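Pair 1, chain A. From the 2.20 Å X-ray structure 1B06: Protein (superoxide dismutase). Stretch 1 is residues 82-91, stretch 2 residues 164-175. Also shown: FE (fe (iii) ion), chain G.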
# COMPACT_ATOMS: atom_id res chain seq x y z
N LYS A 82 4.62 16.43 9.51
CA LYS A 82 3.97 16.30 10.81
C LYS A 82 4.59 15.26 11.72
O LYS A 82 4.76 15.50 12.92
CB LYS A 82 2.48 16.01 10.62
CG LYS A 82 1.74 17.10 9.84
CD LYS A 82 0.23 16.97 9.97
CE LYS A 82 -0.48 18.22 9.47
NZ LYS A 82 -0.70 19.22 10.56
N LEU A 83 4.93 14.10 11.17
CA LEU A 83 5.51 13.03 11.97
C LEU A 83 6.91 13.38 12.47
O LEU A 83 7.29 13.02 13.58
CB LEU A 83 5.55 11.73 11.17
CG LEU A 83 4.19 11.09 10.87
CD1 LEU A 83 4.42 9.75 10.21
CD2 LEU A 83 3.38 10.92 12.15
N HIS A 84 7.69 14.08 11.65
CA HIS A 84 9.03 14.47 12.05
C HIS A 84 8.95 15.54 13.14
O HIS A 84 9.77 15.57 14.05
CB HIS A 84 9.82 14.99 10.85
CG HIS A 84 10.48 13.91 10.06
ND1 HIS A 84 9.84 13.25 9.03
CD2 HIS A 84 11.69 13.32 10.20
CE1 HIS A 84 10.63 12.30 8.57
NE2 HIS A 84 11.75 12.32 9.26
N ALA A 85 7.93 16.39 13.04
CA ALA A 85 7.73 17.45 14.01
C ALA A 85 7.46 16.85 15.39
O ALA A 85 7.93 17.37 16.40
CB ALA A 85 6.58 18.33 13.59
N ILE A 86 6.71 15.76 15.43
CA ILE A 86 6.42 15.11 16.71
C ILE A 86 7.69 14.40 17.21
O ILE A 86 8.03 14.48 18.39
CB ILE A 86 5.31 14.06 16.56
CG1 ILE A 86 3.99 14.74 16.18
CG2 ILE A 86 5.14 13.29 17.86
CD1 ILE A 86 2.96 13.80 15.58
N TYR A 87 8.37 13.73 16.29
CA TYR A 87 9.59 12.98 16.57
C TYR A 87 10.65 13.80 17.31
O TYR A 87 11.18 13.35 18.33
CB TYR A 87 10.15 12.45 15.25
CG TYR A 87 11.41 11.62 15.34
CD1 TYR A 87 11.49 10.49 16.16
CD2 TYR A 87 12.51 11.93 14.55
CE1 TYR A 87 12.64 9.69 16.19
CE2 TYR A 87 13.67 11.14 14.56
CZ TYR A 87 13.73 10.03 15.38
OH TYR A 87 14.87 9.26 15.38
N TRP A 88 10.94 15.00 16.81
CA TRP A 88 11.94 15.86 17.44
C TRP A 88 11.56 16.20 18.88
O TRP A 88 12.40 16.19 19.77
CB TRP A 88 12.13 17.16 16.67
CG TRP A 88 12.45 17.00 15.21
CD1 TRP A 88 11.88 17.69 14.17
CD2 TRP A 88 13.41 16.12 14.62
NE1 TRP A 88 12.43 17.29 12.98
CE2 TRP A 88 13.37 16.32 13.22
CE3 TRP A 88 14.30 15.17 15.13
CZ2 TRP A 88 14.19 15.62 12.33
CZ3 TRP A 88 15.12 14.46 14.24
CH2 TRP A 88 15.05 14.69 12.86
N ASN A 89 10.28 16.51 19.09
CA ASN A 89 9.79 16.87 20.42
C ASN A 89 9.61 15.67 21.33
O ASN A 89 9.57 15.81 22.56
CB ASN A 89 8.47 17.61 20.30
CG ASN A 89 8.64 19.02 19.80
OD1 ASN A 89 9.37 19.81 20.38
ND2 ASN A 89 7.97 19.36 18.71
N ASN A 90 9.51 14.49 20.73
CA ASN A 90 9.31 13.25 21.48
C ASN A 90 10.63 12.69 22.01
O ASN A 90 10.65 11.61 22.61
CB ASN A 90 8.61 12.22 20.60
CG ASN A 90 7.75 11.25 21.40
OD1 ASN A 90 6.92 11.65 22.22
ND2 ASN A 90 7.94 9.96 21.15
N MET A 91 11.71 13.41 21.76
CA MET A 91 13.04 13.02 22.22
C MET A 91 13.63 14.17 23.05
O MET A 91 13.17 15.31 22.96
CB MET A 91 13.95 12.72 21.03
CG MET A 91 13.56 11.47 20.25
SD MET A 91 14.79 10.92 19.06
CE MET A 91 14.84 12.35 17.91
N PRO A 164 -4.48 10.55 18.28
CA PRO A 164 -3.25 11.30 18.57
C PRO A 164 -2.06 10.40 18.83
O PRO A 164 -2.19 9.30 19.38
CB PRO A 164 -3.62 12.12 19.80
CG PRO A 164 -4.64 11.28 20.50
CD PRO A 164 -5.42 10.58 19.41
N VAL A 165 -0.88 10.87 18.45
CA VAL A 165 0.35 10.14 18.63
C VAL A 165 0.92 10.47 20.01
O VAL A 165 1.05 11.64 20.35
CB VAL A 165 1.37 10.53 17.55
CG1 VAL A 165 2.70 9.83 17.80
CG2 VAL A 165 0.83 10.17 16.17
N ILE A 166 1.25 9.45 20.79
CA ILE A 166 1.80 9.65 22.13
C ILE A 166 3.31 9.39 22.15
O ILE A 166 4.07 10.12 22.80
CB ILE A 166 1.13 8.71 23.17
CG1 ILE A 166 -0.37 8.99 23.25
CG2 ILE A 166 1.76 8.90 24.54
CD1 ILE A 166 -0.72 10.42 23.62
N LEU A 167 3.73 8.35 21.44
CA LEU A 167 5.13 7.94 21.35
C LEU A 167 5.43 7.55 19.91
O LEU A 167 4.58 6.97 19.23
CB LEU A 167 5.39 6.75 22.29
CG LEU A 167 6.83 6.27 22.46
CD1 LEU A 167 7.64 7.32 23.19
CD2 LEU A 167 6.84 4.96 23.25
N ILE A 168 6.63 7.86 19.43
CA ILE A 168 6.96 7.54 18.05
C ILE A 168 8.45 7.37 17.76
O ILE A 168 9.29 8.07 18.32
CB ILE A 168 6.42 8.64 17.11
CG1 ILE A 168 6.65 8.26 15.65
CG2 ILE A 168 7.09 9.97 17.43
CD1 ILE A 168 5.75 8.99 14.68
N VAL A 169 8.76 6.42 16.88
CA VAL A 169 10.14 6.16 16.48
C VAL A 169 10.23 6.12 14.97
O VAL A 169 9.47 5.39 14.32
CB VAL A 169 10.67 4.78 16.94
CG1 VAL A 169 12.12 4.91 17.30
CG2 VAL A 169 9.85 4.25 18.07
N ASP A 170 11.15 6.88 14.41
CA ASP A 170 11.36 6.92 12.97
C ASP A 170 12.18 5.69 12.62
O ASP A 170 13.22 5.45 13.23
CB ASP A 170 12.13 8.19 12.58
CG ASP A 170 12.19 8.40 11.08
OD1 ASP A 170 11.80 7.50 10.30
OD2 ASP A 170 12.64 9.49 10.67
N GLU A 171 11.72 4.92 11.63
CA GLU A 171 12.45 3.72 11.23
C GLU A 171 12.87 3.72 9.77
O GLU A 171 13.18 2.67 9.20
CB GLU A 171 11.62 2.47 11.56
CG GLU A 171 11.72 2.05 13.02
CD GLU A 171 11.06 0.72 13.29
OE1 GLU A 171 11.69 -0.33 13.02
OE2 GLU A 171 9.91 0.72 13.76
N PHE A 172 12.87 4.90 9.16
CA PHE A 172 13.34 5.03 7.78
C PHE A 172 14.84 4.82 7.96
O PHE A 172 15.40 5.22 8.97
CB PHE A 172 13.08 6.44 7.25
CG PHE A 172 11.82 6.56 6.44
CD1 PHE A 172 10.57 6.36 7.03
CD2 PHE A 172 11.89 6.90 5.09
CE1 PHE A 172 9.40 6.49 6.27
CE2 PHE A 172 10.72 7.03 4.33
CZ PHE A 172 9.48 6.82 4.92
N GLU A 173 15.49 4.20 6.98
CA GLU A 173 16.93 3.95 7.10
C GLU A 173 17.77 5.20 7.36
O GLU A 173 18.81 5.11 8.01
CB GLU A 173 17.43 3.22 5.86
CG GLU A 173 16.91 1.80 5.76
CD GLU A 173 17.26 1.13 4.46
OE1 GLU A 173 17.17 1.79 3.40
OE2 GLU A 173 17.62 -0.06 4.50
N HIS A 174 17.33 6.35 6.85
CA HIS A 174 18.08 7.59 7.04
C HIS A 174 18.13 8.03 8.51
O HIS A 174 18.93 8.89 8.89
CB HIS A 174 17.48 8.71 6.18
CG HIS A 174 16.12 9.18 6.64
ND1 HIS A 174 15.02 9.15 5.81
CD2 HIS A 174 15.71 9.73 7.80
CE1 HIS A 174 13.98 9.66 6.45
NE2 HIS A 174 14.38 10.02 7.66
N ALA A 175 17.29 7.43 9.34
CA ALA A 175 17.26 7.78 10.74
C ALA A 175 18.39 7.16 11.56
O ALA A 175 18.65 7.58 12.68
CB ALA A 175 15.93 7.37 11.34
FE FE G . 12.96 10.49 9.13
O HOH W 1 17.22 10.00 13.34
O HOH W 2 10.69 9.54 20.26
O HOH W 3 11.37 9.50 8.23

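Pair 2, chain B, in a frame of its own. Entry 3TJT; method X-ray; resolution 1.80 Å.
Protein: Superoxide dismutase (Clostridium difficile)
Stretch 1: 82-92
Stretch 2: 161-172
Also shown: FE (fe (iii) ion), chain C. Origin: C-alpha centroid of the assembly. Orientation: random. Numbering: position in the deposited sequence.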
# COMPACT_ATOMS: atom_id res chain seq x y z
N ALA B 82 -4.39 8.23 -12.28
CA ALA B 82 -4.97 8.23 -13.63
C ALA B 82 -3.91 7.95 -14.69
O ALA B 82 -4.12 7.13 -15.58
CB ALA B 82 -5.67 9.56 -13.90
N TYR B 83 -2.78 8.64 -14.59
CA TYR B 83 -1.71 8.45 -15.56
C TYR B 83 -1.17 7.02 -15.50
O TYR B 83 -1.01 6.36 -16.53
CB TYR B 83 -0.57 9.44 -15.33
CG TYR B 83 0.51 9.31 -16.37
CD1 TYR B 83 0.41 9.99 -17.58
CD2 TYR B 83 1.61 8.49 -16.17
CE1 TYR B 83 1.38 9.87 -18.55
CE2 TYR B 83 2.59 8.36 -17.14
CZ TYR B 83 2.47 9.05 -18.32
OH TYR B 83 3.43 8.93 -19.30
N ASN B 84 -0.86 6.56 -14.29
CA ASN B 84 -0.22 5.27 -14.12
C ASN B 84 -1.10 4.12 -14.62
O ASN B 84 -0.61 3.16 -15.22
CB ASN B 84 0.16 5.02 -12.65
CG ASN B 84 1.29 5.93 -12.17
OD1 ASN B 84 2.01 6.54 -12.97
ND2 ASN B 84 1.46 6.02 -10.85
N HIS B 85 -2.40 4.19 -14.37
CA HIS B 85 -3.28 3.11 -14.77
C HIS B 85 -3.52 3.10 -16.27
O HIS B 85 -3.54 2.04 -16.89
CB HIS B 85 -4.59 3.13 -13.98
CG HIS B 85 -4.40 2.64 -12.58
ND1 HIS B 85 -3.95 3.46 -11.56
CD2 HIS B 85 -4.51 1.40 -12.04
CE1 HIS B 85 -3.83 2.76 -10.45
NE2 HIS B 85 -4.16 1.51 -10.71
N LYS B 86 -3.70 4.28 -16.86
CA LYS B 86 -3.82 4.34 -18.32
C LYS B 86 -2.58 3.69 -18.93
O LYS B 86 -2.69 2.84 -19.84
CB LYS B 86 -3.97 5.78 -18.82
CG LYS B 86 -4.20 5.84 -20.34
CD LYS B 86 -3.96 7.23 -20.92
CE LYS B 86 -4.85 8.26 -20.29
NZ LYS B 86 -4.67 9.61 -20.91
N PHE B 87 -1.41 4.06 -18.43
CA PHE B 87 -0.14 3.52 -18.90
C PHE B 87 -0.07 2.00 -18.71
O PHE B 87 0.32 1.26 -19.62
CB PHE B 87 1.03 4.19 -18.16
CG PHE B 87 2.38 3.69 -18.58
CD1 PHE B 87 3.10 4.36 -19.56
CD2 PHE B 87 2.92 2.56 -18.01
CE1 PHE B 87 4.34 3.90 -19.95
CE2 PHE B 87 4.16 2.09 -18.41
CZ PHE B 87 4.87 2.76 -19.38
N PHE B 88 -0.46 1.55 -17.52
CA PHE B 88 -0.39 0.13 -17.17
C PHE B 88 -1.27 -0.75 -18.08
O PHE B 88 -0.83 -1.78 -18.58
CB PHE B 88 -0.78 -0.04 -15.70
CG PHE B 88 -0.65 -1.45 -15.19
CD1 PHE B 88 0.56 -2.12 -15.25
CD2 PHE B 88 -1.74 -2.09 -14.62
CE1 PHE B 88 0.69 -3.42 -14.76
CE2 PHE B 88 -1.62 -3.39 -14.13
CZ PHE B 88 -0.41 -4.05 -14.19
N PHE B 89 -2.52 -0.35 -18.28
CA PHE B 89 -3.39 -1.16 -19.12
C PHE B 89 -2.89 -1.14 -20.57
O PHE B 89 -3.00 -2.14 -21.27
CB PHE B 89 -4.85 -0.74 -18.99
CG PHE B 89 -5.39 -0.90 -17.59
CD1 PHE B 89 -5.20 -2.09 -16.89
CD2 PHE B 89 -6.07 0.13 -16.96
CE1 PHE B 89 -5.68 -2.25 -15.59
CE2 PHE B 89 -6.56 -0.02 -15.66
CZ PHE B 89 -6.36 -1.21 -14.98
N ASP B 90 -2.29 -0.02 -20.99
CA ASP B 90 -1.71 0.06 -22.35
C ASP B 90 -0.47 -0.81 -22.54
O ASP B 90 -0.15 -1.22 -23.66
CB ASP B 90 -1.38 1.51 -22.71
CG ASP B 90 -2.59 2.28 -23.21
OD1 ASP B 90 -3.65 1.67 -23.46
OD2 ASP B 90 -2.48 3.52 -23.34
N ILE B 91 0.24 -1.11 -21.45
CA ILE B 91 1.52 -1.80 -21.55
C ILE B 91 1.35 -3.32 -21.43
O ILE B 91 2.32 -4.07 -21.40
CB ILE B 91 2.56 -1.26 -20.53
CG1 ILE B 91 3.98 -1.47 -21.04
CG2 ILE B 91 2.38 -1.92 -19.15
CD1 ILE B 91 4.23 -0.82 -22.41
N MET B 92 0.10 -3.77 -21.37
CA MET B 92 -0.19 -5.20 -21.39
C MET B 92 -0.99 -5.55 -22.64
O MET B 92 -1.66 -4.70 -23.23
CB MET B 92 -0.97 -5.60 -20.13
CG MET B 92 -0.19 -5.33 -18.83
SD MET B 92 -1.04 -6.00 -17.38
CE MET B 92 -2.41 -4.87 -17.22
N THR B 161 11.28 8.88 -18.31
CA THR B 161 10.18 8.46 -19.17
C THR B 161 9.91 6.98 -18.98
O THR B 161 10.80 6.16 -19.21
CB THR B 161 10.51 8.73 -20.65
OG1 THR B 161 10.69 10.14 -20.84
CG2 THR B 161 9.39 8.24 -21.55
N PRO B 162 8.69 6.62 -18.56
CA PRO B 162 8.36 5.21 -18.33
C PRO B 162 8.30 4.44 -19.64
O PRO B 162 7.68 4.90 -20.60
CB PRO B 162 6.96 5.26 -17.70
CG PRO B 162 6.71 6.67 -17.35
CD PRO B 162 7.56 7.51 -18.25
N ILE B 163 8.94 3.27 -19.67
CA ILE B 163 8.97 2.41 -20.84
C ILE B 163 8.05 1.20 -20.61
O ILE B 163 7.15 0.94 -21.40
CB ILE B 163 10.40 1.95 -21.15
CG1 ILE B 163 11.31 3.18 -21.33
CG2 ILE B 163 10.43 1.06 -22.41
CD1 ILE B 163 10.81 4.17 -22.37
N ILE B 164 8.29 0.46 -19.53
CA ILE B 164 7.26 -0.43 -18.99
C ILE B 164 7.12 -0.16 -17.48
O ILE B 164 7.99 0.46 -16.87
CB ILE B 164 7.55 -1.94 -19.23
CG1 ILE B 164 8.66 -2.46 -18.30
CG2 ILE B 164 7.85 -2.22 -20.72
CD1 ILE B 164 8.87 -3.98 -18.37
N GLY B 165 6.02 -0.60 -16.89
CA GLY B 165 5.82 -0.40 -15.47
C GLY B 165 4.84 -1.43 -14.94
O GLY B 165 3.94 -1.83 -15.66
N LEU B 166 5.04 -1.84 -13.68
CA LEU B 166 4.21 -2.88 -13.05
C LEU B 166 3.63 -2.36 -11.74
O LEU B 166 4.35 -1.91 -10.84
CB LEU B 166 5.05 -4.13 -12.78
CG LEU B 166 4.37 -5.28 -12.01
CD1 LEU B 166 3.10 -5.75 -12.72
CD2 LEU B 166 5.36 -6.43 -11.79
N ASP B 167 2.31 -2.44 -11.64
CA ASP B 167 1.56 -2.07 -10.45
C ASP B 167 1.73 -3.17 -9.40
O ASP B 167 1.34 -4.31 -9.63
CB ASP B 167 0.08 -1.92 -10.84
CG ASP B 167 -0.78 -1.34 -9.74
OD1 ASP B 167 -0.30 -1.16 -8.60
OD2 ASP B 167 -1.97 -1.05 -10.02
N VAL B 168 2.31 -2.84 -8.25
CA VAL B 168 2.40 -3.82 -7.16
C VAL B 168 1.62 -3.43 -5.91
O VAL B 168 1.89 -3.94 -4.82
CB VAL B 168 3.87 -4.24 -6.80
CG1 VAL B 168 4.50 -5.02 -7.95
CG2 VAL B 168 4.72 -3.03 -6.43
N TRP B 169 0.65 -2.53 -6.07
CA TRP B 169 -0.37 -2.35 -5.04
C TRP B 169 -1.03 -3.71 -4.87
O TRP B 169 -1.17 -4.46 -5.85
CB TRP B 169 -1.43 -1.35 -5.49
CG TRP B 169 -1.05 0.10 -5.40
CD1 TRP B 169 0.02 0.72 -6.00
CD2 TRP B 169 -1.75 1.13 -4.69
NE1 TRP B 169 0.03 2.06 -5.70
CE2 TRP B 169 -1.06 2.34 -4.90
CE3 TRP B 169 -2.90 1.14 -3.89
CZ2 TRP B 169 -1.48 3.55 -4.34
CZ3 TRP B 169 -3.33 2.35 -3.34
CH2 TRP B 169 -2.61 3.54 -3.57
N GLU B 170 -1.46 -4.03 -3.66
CA GLU B 170 -2.07 -5.33 -3.45
C GLU B 170 -3.38 -5.51 -4.23
O GLU B 170 -3.71 -6.64 -4.60
CB GLU B 170 -2.23 -5.61 -1.95
CG GLU B 170 -0.88 -5.92 -1.30
CD GLU B 170 -0.92 -5.96 0.22
OE1 GLU B 170 -1.72 -5.22 0.84
OE2 GLU B 170 -0.14 -6.75 0.79
N HIS B 171 -4.10 -4.44 -4.53
CA HIS B 171 -5.32 -4.61 -5.32
C HIS B 171 -5.03 -5.22 -6.69
O HIS B 171 -5.91 -5.81 -7.32
CB HIS B 171 -6.18 -3.34 -5.44
CG HIS B 171 -5.52 -2.19 -6.14
ND1 HIS B 171 -5.30 -0.97 -5.53
CD2 HIS B 171 -5.04 -2.07 -7.40
CE1 HIS B 171 -4.72 -0.15 -6.39
NE2 HIS B 171 -4.54 -0.80 -7.53
N ALA B 172 -3.79 -5.10 -7.15
CA ALA B 172 -3.46 -5.55 -8.50
C ALA B 172 -3.29 -7.06 -8.59
O ALA B 172 -3.30 -7.62 -9.69
CB ALA B 172 -2.21 -4.85 -9.02
FE FE C . -3.59 -0.21 -9.42
O HOH W 4 -2.20 1.07 -8.23

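In both pairs a helix lies across a short strand that follows a corner in the chain. The axes of helix 82-89 and strand 168-170 in pair 1 approach to 8.3 Å, with 111° between their N-to-C directions; helix 82-90 and strand 165-167 in pair 2 give 8.4 Å and 110°. Fourteen central residues superpose with an RMSD of 0.3 Å.

The iron site is closely kept. A:His84, A:Asp170 and A:His174 match B:His85, B:Asp167 and B:His171. In pair 1 the iron FE lies 2.2 Å from A:His84 NE2, 1.9 Å from A:Asp170 OD2 and 2.1 Å from A:His174 NE2; in pair 2, FE is 2.2 Å from B:His85 NE2, 1.9 Å from B:Asp167 OD2 and 2.2 Å from B:His171 NE2. Imidazole nitrogens and a carboxylate oxygen are natural ligands for ferric iron, and because they come from both stretches, the metal ties helix to strand. The second aspartate oxygen secures the following turn, accepting hydrogen bonds from A:Phe172 N to A:Asp170 OD1 (3.0 Å) and from B:Trp169 N to B:Asp167 OD1 (3.0 Å).

Beside the metal, A:Tyr87 and B:Phe88 place a flat ring against the aspartate's methylene: A:Asp170 CB is 3.9 Å from the centroid of the A:Tyr87 ring, and B:Asp167 CB 4.0 Å from that of B:Phe88, each over the ring face. The tyrosine adds a hydroxyl, and water 1 bridges A:Tyr87 OH (3.2 Å) and A:Ala175 O (2.9 Å). Phenylalanine keeps the packing surface without that polar link.

The clearest exchange of bulk lies farther along. In pair 1 the strand supplies it: A:Ile168 points toward the helix, its CG2 3.9 Å from A:Ile86 CG2 and its CD1 4.0 Å from A:Leu83 CD2. In pair 2 the matching residue is B:Gly165, and the helix supplies a ring instead. B:Phe87, matching A:Ile86, brings CE2 to 3.6 Å from B:Gly165 N and packs CZ 3.7 Å from B:Pro162 CB. An ideal CB on the glycine would lie only 3.6 Å from B:Phe87 CE2, so its bare backbone suits the close approach of the ring.

At the helix end, polar A:Asn90 matches apolar B:Ile91. The side-chain amide of A:Asn90 lies among polar backbone atoms, whereas B:Ile91 CG1 packs 4.0 Å from B:Ile164 CG2. Water 2 donates to A:Ile168 O (2.8 Å); the matching B:Gly165 O is buried without a polar partner, and B:Ile91 CG2 lies 3.8 Å from it.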